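Ets DNA-binding protein pokkuri (Drosophila melanogaster, PDB 1SV0) acts as an Ets-family transcriptional repressor that holds back photoreceptor development against Ras signalling, the chain here being its SAM (Pointed) domain. Local coordinates at residues Asp37-Asn42 / Cys47-Ala52; Ser5-Pro10 / Arg15-Val20; Val20-Cys25 / Pro32-Asp37. The protein carries 1 engineered substitution. All blocks are in the same frame, centred on the assembly; numbering follows the deposited sequence.

Interaction 1: Asp37-Asn42 / Cys47-Ala52; sequences DLFQMN and CLLTRA
Met41 and Leu49 reach toward each other tip to tip, SD of Met41 standing 4.1 Å from CD1 of Leu49. The same methyl of Leu49 comes obliquely to the Phe39 ring, where CE2 of Phe39 lies 4.4 Å from CD1 of Leu49. One leucine branch thus serves both partners, and this small apolar cluster is the buried part of the contact. Met41 sends CG between its own backbone N and carbonyl carbon (chi1 62°), and an extended chi2 then carries the sulfur to the leucine, the bend at chi3 turning only the terminal methyl CE. The two segments flank the short helix 43-46 of a SAM domain, an all-helical bundle of the Pointed type, and each contains a residue that caps the start of a helix. Asn42 is the N-cap of helix 43-46, with OD1 accepting from Arg45 N, while Thr50 is the N-cap of helix 51-57, with OG1 accepting from Asp53 N. Phe54 and Arg57 of that helix pack on both Phe39 and Leu49, and Leu22 of helix 15-28 also touches Phe39. The outer side is looser: Thr50 is exposed, and the partly exposed Gln40, centre of an inverse gamma turn, gives its NE2 to Phe36 O.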
loop_
_atom_site.group_PDB
_atom_site.type_symbol
_atom_site.label_atom_id
_atom_site.label_comp_id
_atom_site.label_asym_id
_atom_site.label_seq_id
_atom_site.Cartn_x
_atom_site.Cartn_y
_atom_site.Cartn_z
ATOM N N ASP A 37 -3.053 -12.816 14.529
ATOM C CA ASP A 37 -2.661 -13.067 15.915
ATOM C C ASP A 37 -1.820 -11.890 16.401
ATOM O O ASP A 37 -1.777 -11.598 17.596
ATOM C CB ASP A 37 -1.835 -14.353 16.040
ATOM C CG ASP A 37 -2.668 -15.605 15.868
ATOM O OD1 ASP A 37 -3.734 -15.687 16.507
ATOM O OD2 ASP A 37 -2.257 -16.508 15.107
ATOM N N LEU A 38 -1.157 -11.214 15.464
ATOM C CA LEU A 38 -0.304 -10.072 15.791
ATOM C C LEU A 38 -1.091 -8.773 15.987
ATOM O O LEU A 38 -0.529 -7.761 16.411
ATOM C CB LEU A 38 0.738 -9.864 14.685
ATOM C CG LEU A 38 1.573 -11.080 14.274
ATOM C CD1 LEU A 38 2.489 -10.722 13.109
ATOM C CD2 LEU A 38 2.385 -11.564 15.466
ATOM N N PHE A 39 -2.388 -8.799 15.687
ATOM C CA PHE A 39 -3.211 -7.604 15.826
ATOM C C PHE A 39 -4.414 -7.737 16.760
ATOM O O PHE A 39 -5.455 -7.113 16.531
ATOM C CB PHE A 39 -3.699 -7.132 14.448
ATOM C CG PHE A 39 -2.595 -6.661 13.536
ATOM C CD1 PHE A 39 -1.972 -7.543 12.660
ATOM C CD2 PHE A 39 -2.167 -5.335 13.571
ATOM C CE1 PHE A 39 -0.930 -7.114 11.822
ATOM C CE2 PHE A 39 -1.131 -4.895 12.743
ATOM C CZ PHE A 39 -0.511 -5.791 11.863
ATOM N N GLN A 40 -4.287 -8.546 17.806
ATOM C CA GLN A 40 -5.385 -8.706 18.751
ATOM C C GLN A 40 -5.284 -7.579 19.768
ATOM O O GLN A 40 -4.754 -7.764 20.862
ATOM C CB GLN A 40 -5.295 -10.061 19.455
ATOM C CG GLN A 40 -5.437 -11.248 18.516
ATOM C CD GLN A 40 -6.738 -11.220 17.738
ATOM O OE1 GLN A 40 -7.819 -11.070 18.314
ATOM N NE2 GLN A 40 -6.645 -11.377 16.423
ATOM N N MET A 41 -5.800 -6.411 19.397
ATOM C CA MET A 41 -5.747 -5.240 20.261
ATOM C C MET A 41 -6.840 -4.246 19.875
ATOM O O MET A 41 -7.363 -4.292 18.762
ATOM C CB MET A 41 -4.381 -4.568 20.121
ATOM C CG MET A 41 -4.104 -4.072 18.704
ATOM S SD MET A 41 -2.462 -3.391 18.455
ATOM C CE MET A 41 -1.495 -4.871 18.467
ATOM N N ASN A 42 -7.177 -3.339 20.789
ATOM C CA ASN A 42 -8.197 -2.345 20.503
ATOM C C ASN A 42 -7.621 -1.181 19.692
ATOM O O ASN A 42 -6.417 -1.117 19.438
ATOM C CB ASN A 42 -8.811 -1.821 21.803
ATOM C CG ASN A 42 -7.777 -1.230 22.743
ATOM O OD1 ASN A 42 -6.763 -0.686 22.306
ATOM N ND2 ASN A 42 -8.039 -1.321 24.046
ATOM N N CYS A 47 -3.430 2.368 17.259
ATOM C CA CYS A 47 -3.000 3.711 16.899
ATOM C C CYS A 47 -1.682 4.154 17.523
ATOM O O CYS A 47 -1.145 5.189 17.151
ATOM C CB CYS A 47 -4.106 4.716 17.235
ATOM S SG CYS A 47 -5.580 4.529 16.210
ATOM N N LEU A 48 -1.164 3.371 18.464
ATOM C CA LEU A 48 0.097 3.707 19.113
ATOM C C LEU A 48 1.270 2.969 18.484
ATOM O O LEU A 48 2.426 3.262 18.786
ATOM C CB LEU A 48 0.026 3.412 20.619
ATOM C CG LEU A 48 -0.489 4.571 21.487
ATOM C CD1 LEU A 48 -1.777 5.107 20.909
ATOM C CD2 LEU A 48 -0.694 4.112 22.927
ATOM N N LEU A 49 0.979 2.013 17.605
ATOM C CA LEU A 49 2.045 1.268 16.943
ATOM C C LEU A 49 2.854 2.210 16.066
ATOM O O LEU A 49 2.290 3.011 15.323
ATOM C CB LEU A 49 1.477 0.139 16.077
ATOM C CG LEU A 49 0.817 -1.037 16.799
ATOM C CD1 LEU A 49 0.426 -2.100 15.776
ATOM C CD2 LEU A 49 1.778 -1.617 17.833
ATOM N N THR A 50 4.174 2.115 16.169
ATOM C CA THR A 50 5.075 2.940 15.378
ATOM C C THR A 50 5.127 2.342 13.987
ATOM O O THR A 50 4.683 1.213 13.777
ATOM C CB THR A 50 6.507 2.917 15.944
ATOM O OG1 THR A 50 7.056 1.602 15.796
ATOM C CG2 THR A 50 6.503 3.289 17.419
ATOM N N ARG A 51 5.681 3.084 13.038
ATOM C CA ARG A 51 5.770 2.580 11.678
ATOM C C ARG A 51 6.573 1.283 11.662
ATOM O O ARG A 51 6.250 0.357 10.921
ATOM C CB ARG A 51 6.431 3.611 10.764
ATOM C CG ARG A 51 6.389 3.239 9.288
ATOM C CD ARG A 51 7.215 4.212 8.463
ATOM N NE ARG A 51 6.943 5.596 8.841
ATOM C CZ ARG A 51 5.750 6.177 8.764
ATOM N NH1 ARG A 51 4.702 5.495 8.318
ATOM N NH2 ARG A 51 5.601 7.441 9.138
ATOM N N ALA A 52 7.617 1.220 12.485
ATOM C CA ALA A 52 8.455 0.026 12.563
ATOM C C ALA A 52 7.669 -1.144 13.152
ATOM O O ALA A 52 7.879 -2.297 12.767
ATOM C CB ALA A 52 9.698 0.306 13.411
#

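Interaction 2: Ser5-Pro10 / Arg15-Val20; sequences SLPSDP and REDVLV
Leu6 and Val20 slide past each other in opposite directions, so that they meet flank to flank: CD1 of Leu6 rests 3.7 Å from CG1 of Val20. That valine methyl lies anti to its backbone N (chi1 163°), a setting that turns it to the leucine. The Leu6 and Asp17 side chains also pass in opposite directions, the same methyl CD1 of Leu6 lying 4.0 Å from OD1 of Asp17. CD2 of Leu6, the other branch, sits by the helix backbone, 4.1 Å from the carbonyl O of Asp17. Pro7 meets the aspartate at a slant, with ring atom CD of Pro7 3.9 Å from OD2 of Asp17. The carboxylate is therefore bordered by hydrocarbon from two consecutive residues of the loop, while its polar need is met elsewhere: OD2 accepts from Ser14 N, at the start of the helix. The contact lies at the surface and is wholly van der Waals in character. With an alanine here, both methyl branches would be missing, which would probably leave Val20 CG1 without its neighbour from residues 5-10 and open a gap beside the Asp17 carbonyl. Trp13 packs on Leu6 and donates from NE1 to Pro7 O. Within the SAM domain, residues 5-10 form an irregular loop that passes across the N-terminal part of helix 15-28, and at its end Pro10 packs on Leu69, Leu72 and Ile73 of the C-terminal helix 62-77.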
loop_
_atom_site.group_PDB
_atom_site.type_symbol
_atom_site.label_atom_id
_atom_site.label_comp_id
_atom_site.label_asym_id
_atom_site.label_seq_id
_atom_site.Cartn_x
_atom_site.Cartn_y
_atom_site.Cartn_z
ATOM N N SER A 5 -19.993 1.035 9.896
ATOM C CA SER A 5 -20.176 0.535 11.250
ATOM C C SER A 5 -19.033 0.980 12.160
ATOM O O SER A 5 -19.229 1.179 13.358
ATOM C CB SER A 5 -20.246 -0.994 11.236
ATOM O OG SER A 5 -21.268 -1.447 10.364
ATOM N N LEU A 6 -17.842 1.128 11.588
ATOM C CA LEU A 6 -16.669 1.545 12.354
ATOM C C LEU A 6 -16.739 3.008 12.764
ATOM O O LEU A 6 -17.059 3.868 11.948
ATOM C CB LEU A 6 -15.397 1.334 11.530
ATOM C CG LEU A 6 -14.609 0.028 11.682
ATOM C CD1 LEU A 6 -15.533 -1.171 11.577
ATOM C CD2 LEU A 6 -13.529 -0.021 10.609
ATOM N N PRO A 7 -16.443 3.313 14.039
ATOM C CA PRO A 7 -16.493 4.717 14.459
ATOM C C PRO A 7 -15.418 5.517 13.727
ATOM O O PRO A 7 -14.376 4.970 13.350
ATOM C CB PRO A 7 -16.267 4.640 15.969
ATOM C CG PRO A 7 -15.504 3.395 16.149
ATOM C CD PRO A 7 -16.148 2.435 15.182
ATOM N N SER A 8 -15.686 6.803 13.518
ATOM C CA SER A 8 -14.774 7.689 12.802
ATOM C C SER A 8 -13.371 7.775 13.393
ATOM O O SER A 8 -12.381 7.779 12.661
ATOM C CB SER A 8 -15.371 9.097 12.729
ATOM O OG SER A 8 -15.482 9.663 14.021
ATOM N N ASP A 9 -13.283 7.863 14.714
ATOM C CA ASP A 9 -11.988 7.955 15.373
ATOM C C ASP A 9 -11.469 6.562 15.706
ATOM O O ASP A 9 -11.964 5.911 16.625
ATOM C CB ASP A 9 -12.104 8.799 16.645
ATOM C CG ASP A 9 -10.782 8.948 17.363
ATOM O OD1 ASP A 9 -9.778 9.270 16.698
ATOM O OD2 ASP A 9 -10.745 8.746 18.594
ATOM N N PRO A 10 -10.457 6.088 14.958
ATOM C CA PRO A 10 -9.857 4.762 15.158
ATOM C C PRO A 10 -9.447 4.491 16.606
ATOM O O PRO A 10 -9.478 3.350 17.072
ATOM C CB PRO A 10 -8.650 4.782 14.224
ATOM C CG PRO A 10 -9.062 5.731 13.140
ATOM C CD PRO A 10 -9.742 6.831 13.905
ATOM N N ARG A 15 -11.659 -4.298 19.640
ATOM C CA ARG A 15 -10.743 -5.256 19.025
ATOM C C ARG A 15 -11.327 -5.757 17.704
ATOM O O ARG A 15 -10.607 -5.894 16.709
ATOM C CB ARG A 15 -10.492 -6.460 19.942
ATOM C CG ARG A 15 -9.489 -6.206 21.056
ATOM C CD ARG A 15 -9.120 -7.505 21.764
ATOM N NE ARG A 15 -7.981 -7.337 22.667
ATOM C CZ ARG A 15 -7.370 -8.340 23.295
ATOM N NH1 ARG A 15 -7.788 -9.589 23.124
ATOM N NH2 ARG A 15 -6.331 -8.095 24.086
ATOM N N GLU A 16 -12.629 -6.033 17.693
ATOM C CA GLU A 16 -13.250 -6.521 16.475
ATOM C C GLU A 16 -13.290 -5.443 15.397
ATOM O O GLU A 16 -13.234 -5.763 14.212
ATOM C CB GLU A 16 -14.656 -7.060 16.744
ATOM C CG GLU A 16 -15.306 -7.686 15.495
ATOM C CD GLU A 16 -14.363 -8.626 14.725
ATOM O OE1 GLU A 16 -13.872 -9.613 15.325
ATOM O OE2 GLU A 16 -14.118 -8.379 13.516
ATOM N N ASP A 17 -13.381 -4.175 15.797
ATOM C CA ASP A 17 -13.382 -3.077 14.822
ATOM C C ASP A 17 -12.012 -3.088 14.153
ATOM O O ASP A 17 -11.899 -2.917 12.940
ATOM C CB ASP A 17 -13.569 -1.705 15.487
ATOM C CG ASP A 17 -14.968 -1.493 16.050
ATOM O OD1 ASP A 17 -15.945 -1.973 15.435
ATOM O OD2 ASP A 17 -15.087 -0.821 17.103
ATOM N N VAL A 18 -10.975 -3.286 14.964
ATOM C CA VAL A 18 -9.606 -3.324 14.472
ATOM C C VAL A 18 -9.430 -4.438 13.441
ATOM O O VAL A 18 -8.768 -4.246 12.420
ATOM C CB VAL A 18 -8.594 -3.520 15.642
ATOM C CG1 VAL A 18 -7.227 -3.932 15.112
ATOM C CG2 VAL A 18 -8.461 -2.218 16.427
ATOM N N LEU A 19 -10.031 -5.597 13.687
ATOM C CA LEU A 19 -9.891 -6.702 12.746
ATOM C C LEU A 19 -10.612 -6.414 11.433
ATOM O O LEU A 19 -10.117 -6.766 10.366
ATOM C CB LEU A 19 -10.411 -8.005 13.357
ATOM C CG LEU A 19 -9.678 -8.487 14.618
ATOM C CD1 LEU A 19 -10.280 -9.812 15.074
ATOM C CD2 LEU A 19 -8.194 -8.653 14.340
ATOM N N VAL A 20 -11.789 -5.798 11.520
ATOM C CA VAL A 20 -12.570 -5.455 10.330
ATOM C C VAL A 20 -11.735 -4.530 9.455
ATOM O O VAL A 20 -11.614 -4.740 8.249
ATOM C CB VAL A 20 -13.891 -4.749 10.714
ATOM C CG1 VAL A 20 -14.485 -4.033 9.506
ATOM C CG2 VAL A 20 -14.878 -5.777 11.257
#

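Interaction 3: Val20-Cys25 / Pro32-Asp37; sequences VFLRFC and PKLDFD
A cation-pi pair beside a small apolar patch joins helix 15-28 to the loop that follows it, in a partly buried contact. Arg23 holds its guanidinium over one face of the Phe36 ring, CZ of Arg23 being 4.8 Å from the ring centroid and only 10° off its normal. The two planes are nonetheless inclined by 55°, so this is no flat stack. The arginine chain is extended from CG to NE, and CG of Arg23 lies 3.8 Å from CZ of Phe36, adding aliphatic contact to the electrostatic one. Beneath the opposite face of the Phe36 ring lies CB of Leu34, 4.0 Å from its plane. In this SAM domain the segment 32-37 runs back alongside helix 15-28 toward helix 43-46, and an Asx turn shapes its end: Asp35 OD1 accepts from Asp37 N at 3.1 Å. Leu22 fills the inner side. CB of Leu22 approaches the Phe36 ring at the edge, 4.0 Å from CE2 of Phe36, and also lies 3.9 Å from CD2 of Leu34, the two leucine side chains crossing at about a right angle. Phe21 of the same helix packs on Val68 and Leu72 of helix 62-77, whereas Pro32 packs on Arg16 of the Mae chain.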
loop_
_atom_site.group_PDB
_atom_site.type_symbol
_atom_site.label_atom_id
_atom_site.label_comp_id
_atom_site.label_asym_id
_atom_site.label_seq_id
_atom_site.Cartn_x
_atom_site.Cartn_y
_atom_site.Cartn_z
ATOM N N VAL A 20 -11.789 -5.798 11.520
ATOM C CA VAL A 20 -12.570 -5.455 10.330
ATOM C C VAL A 20 -11.735 -4.530 9.455
ATOM O O VAL A 20 -11.614 -4.740 8.249
ATOM C CB VAL A 20 -13.891 -4.749 10.714
ATOM C CG1 VAL A 20 -14.485 -4.033 9.506
ATOM C CG2 VAL A 20 -14.878 -5.777 11.257
ATOM N N PHE A 21 -11.149 -3.516 10.082
ATOM C CA PHE A 21 -10.301 -2.558 9.384
ATOM C C PHE A 21 -9.163 -3.264 8.655
ATOM O O PHE A 21 -8.920 -3.012 7.475
ATOM C CB PHE A 21 -9.699 -1.558 10.366
ATOM C CG PHE A 21 -8.618 -0.718 9.768
ATOM C CD1 PHE A 21 -8.922 0.243 8.812
ATOM C CD2 PHE A 21 -7.287 -0.892 10.149
ATOM C CE1 PHE A 21 -7.915 1.020 8.236
ATOM C CE2 PHE A 21 -6.275 -0.121 9.577
ATOM C CZ PHE A 21 -6.590 0.839 8.623
ATOM N N LEU A 22 -8.460 -4.150 9.356
ATOM C CA LEU A 22 -7.351 -4.861 8.732
ATOM C C LEU A 22 -7.805 -5.760 7.577
ATOM O O LEU A 22 -7.178 -5.761 6.521
ATOM C CB LEU A 22 -6.591 -5.662 9.786
ATOM C CG LEU A 22 -5.930 -4.731 10.809
ATOM C CD1 LEU A 22 -5.458 -5.543 12.026
ATOM C CD2 LEU A 22 -4.771 -3.989 10.150
ATOM N N ARG A 23 -8.901 -6.502 7.764
ATOM C CA ARG A 23 -9.405 -7.380 6.703
ATOM C C ARG A 23 -9.796 -6.561 5.481
ATOM O O ARG A 23 -9.532 -6.947 4.339
ATOM C CB ARG A 23 -10.601 -8.193 7.196
ATOM C CG ARG A 23 -10.260 -9.130 8.347
ATOM C CD ARG A 23 -11.275 -10.248 8.440
ATOM N NE ARG A 23 -10.704 -11.419 9.089
ATOM C CZ ARG A 23 -11.111 -11.902 10.255
ATOM N NH1 ARG A 23 -12.105 -11.316 10.909
ATOM N NH2 ARG A 23 -10.506 -12.965 10.771
ATOM N N PHE A 24 -10.430 -5.427 5.735
ATOM C CA PHE A 24 -10.838 -4.499 4.684
ATOM C C PHE A 24 -9.581 -4.002 3.955
ATOM O O PHE A 24 -9.561 -3.905 2.729
ATOM C CB PHE A 24 -11.582 -3.320 5.326
ATOM C CG PHE A 24 -11.741 -2.136 4.420
ATOM C CD1 PHE A 24 -12.829 -2.042 3.560
ATOM C CD2 PHE A 24 -10.794 -1.117 4.423
ATOM C CE1 PHE A 24 -12.964 -0.953 2.702
ATOM C CE2 PHE A 24 -10.918 -0.028 3.572
ATOM C CZ PHE A 24 -12.009 0.059 2.713
ATOM N N CYS A 25 -8.528 -3.690 4.712
ATOM C CA CYS A 25 -7.273 -3.215 4.112
ATOM C C CYS A 25 -6.582 -4.278 3.262
ATOM O O CYS A 25 -6.056 -3.976 2.199
ATOM C CB CYS A 25 -6.301 -2.739 5.189
ATOM S SG CYS A 25 -6.753 -1.149 5.919
ATOM N N PRO A 32 -0.803 -9.490 1.118
ATOM C CA PRO A 32 -0.738 -10.938 1.326
ATOM C C PRO A 32 -1.411 -11.275 2.658
ATOM O O PRO A 32 -1.648 -10.388 3.477
ATOM C CB PRO A 32 0.763 -11.212 1.330
ATOM C CG PRO A 32 1.310 -9.978 1.991
ATOM C CD PRO A 32 0.511 -8.858 1.339
ATOM N N LYS A 33 -1.731 -12.547 2.861
ATOM C CA LYS A 33 -2.385 -12.982 4.091
ATOM C C LYS A 33 -1.744 -12.327 5.302
ATOM O O LYS A 33 -0.529 -12.364 5.470
ATOM C CB LYS A 33 -2.303 -14.505 4.212
ATOM C CG LYS A 33 -2.882 -15.244 3.006
ATOM C CD LYS A 33 -2.857 -16.756 3.193
ATOM C CE LYS A 33 -3.441 -17.473 1.980
ATOM N NZ LYS A 33 -3.386 -18.958 2.126
ATOM N N LEU A 34 -2.565 -11.719 6.146
ATOM C CA LEU A 34 -2.069 -11.051 7.344
ATOM C C LEU A 34 -2.160 -12.014 8.532
ATOM O O LEU A 34 -3.069 -12.839 8.589
ATOM C CB LEU A 34 -2.920 -9.806 7.603
ATOM C CG LEU A 34 -2.341 -8.605 8.345
ATOM C CD1 LEU A 34 -1.096 -8.103 7.636
ATOM C CD2 LEU A 34 -3.392 -7.505 8.401
ATOM N N ASP A 35 -1.213 -11.934 9.464
ATOM C CA ASP A 35 -1.251 -12.803 10.643
ATOM C C ASP A 35 -2.009 -12.038 11.722
ATOM O O ASP A 35 -1.421 -11.269 12.480
ATOM C CB ASP A 35 0.165 -13.129 11.134
ATOM C CG ASP A 35 0.171 -14.153 12.269
ATOM O OD1 ASP A 35 -0.885 -14.345 12.917
ATOM O OD2 ASP A 35 1.237 -14.759 12.521
ATOM N N PHE A 36 -3.318 -12.259 11.791
ATOM C CA PHE A 36 -4.152 -11.551 12.752
ATOM C C PHE A 36 -3.823 -11.775 14.225
ATOM O O PHE A 36 -4.261 -11.003 15.080
ATOM C CB PHE A 36 -5.629 -11.850 12.469
ATOM C CG PHE A 36 -6.069 -11.421 11.091
ATOM C CD1 PHE A 36 -6.230 -12.358 10.071
ATOM C CD2 PHE A 36 -6.277 -10.076 10.803
ATOM C CE1 PHE A 36 -6.587 -11.958 8.773
ATOM C CE2 PHE A 36 -6.634 -9.664 9.511
ATOM C CZ PHE A 36 -6.789 -10.610 8.497
ATOM N N ASP A 37 -3.053 -12.816 14.529
ATOM C CA ASP A 37 -2.661 -13.067 15.915
ATOM C C ASP A 37 -1.820 -11.890 16.401
ATOM O O ASP A 37 -1.777 -11.598 17.596
ATOM C CB ASP A 37 -1.835 -14.353 16.040
ATOM C CG ASP A 37 -2.668 -15.605 15.868
ATOM O OD1 ASP A 37 -3.734 -15.687 16.507
ATOM O OD2 ASP A 37 -2.257 -16.508 15.107
#

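How the interactions relate
From the N terminus, interaction 2 comes first, closing the short loop that leads from residues 5-10 into helix 15-28. Interaction 3 follows from the same helix: Val20 belongs to both, and the contact closes the turn that brings residues 32-37 back against the helix. Interaction 1 then takes over at Asp37, shared with interaction 3, and closes the loop round helix 43-46. The three are in series, none enclosing another. They touch one another, however: Val18 and Arg15 pack on Met41, and Leu6 on Phe21. Together they tie the N-terminal loop, helix 15-28, the connecting loop and the start of helix 51-57 into one domain.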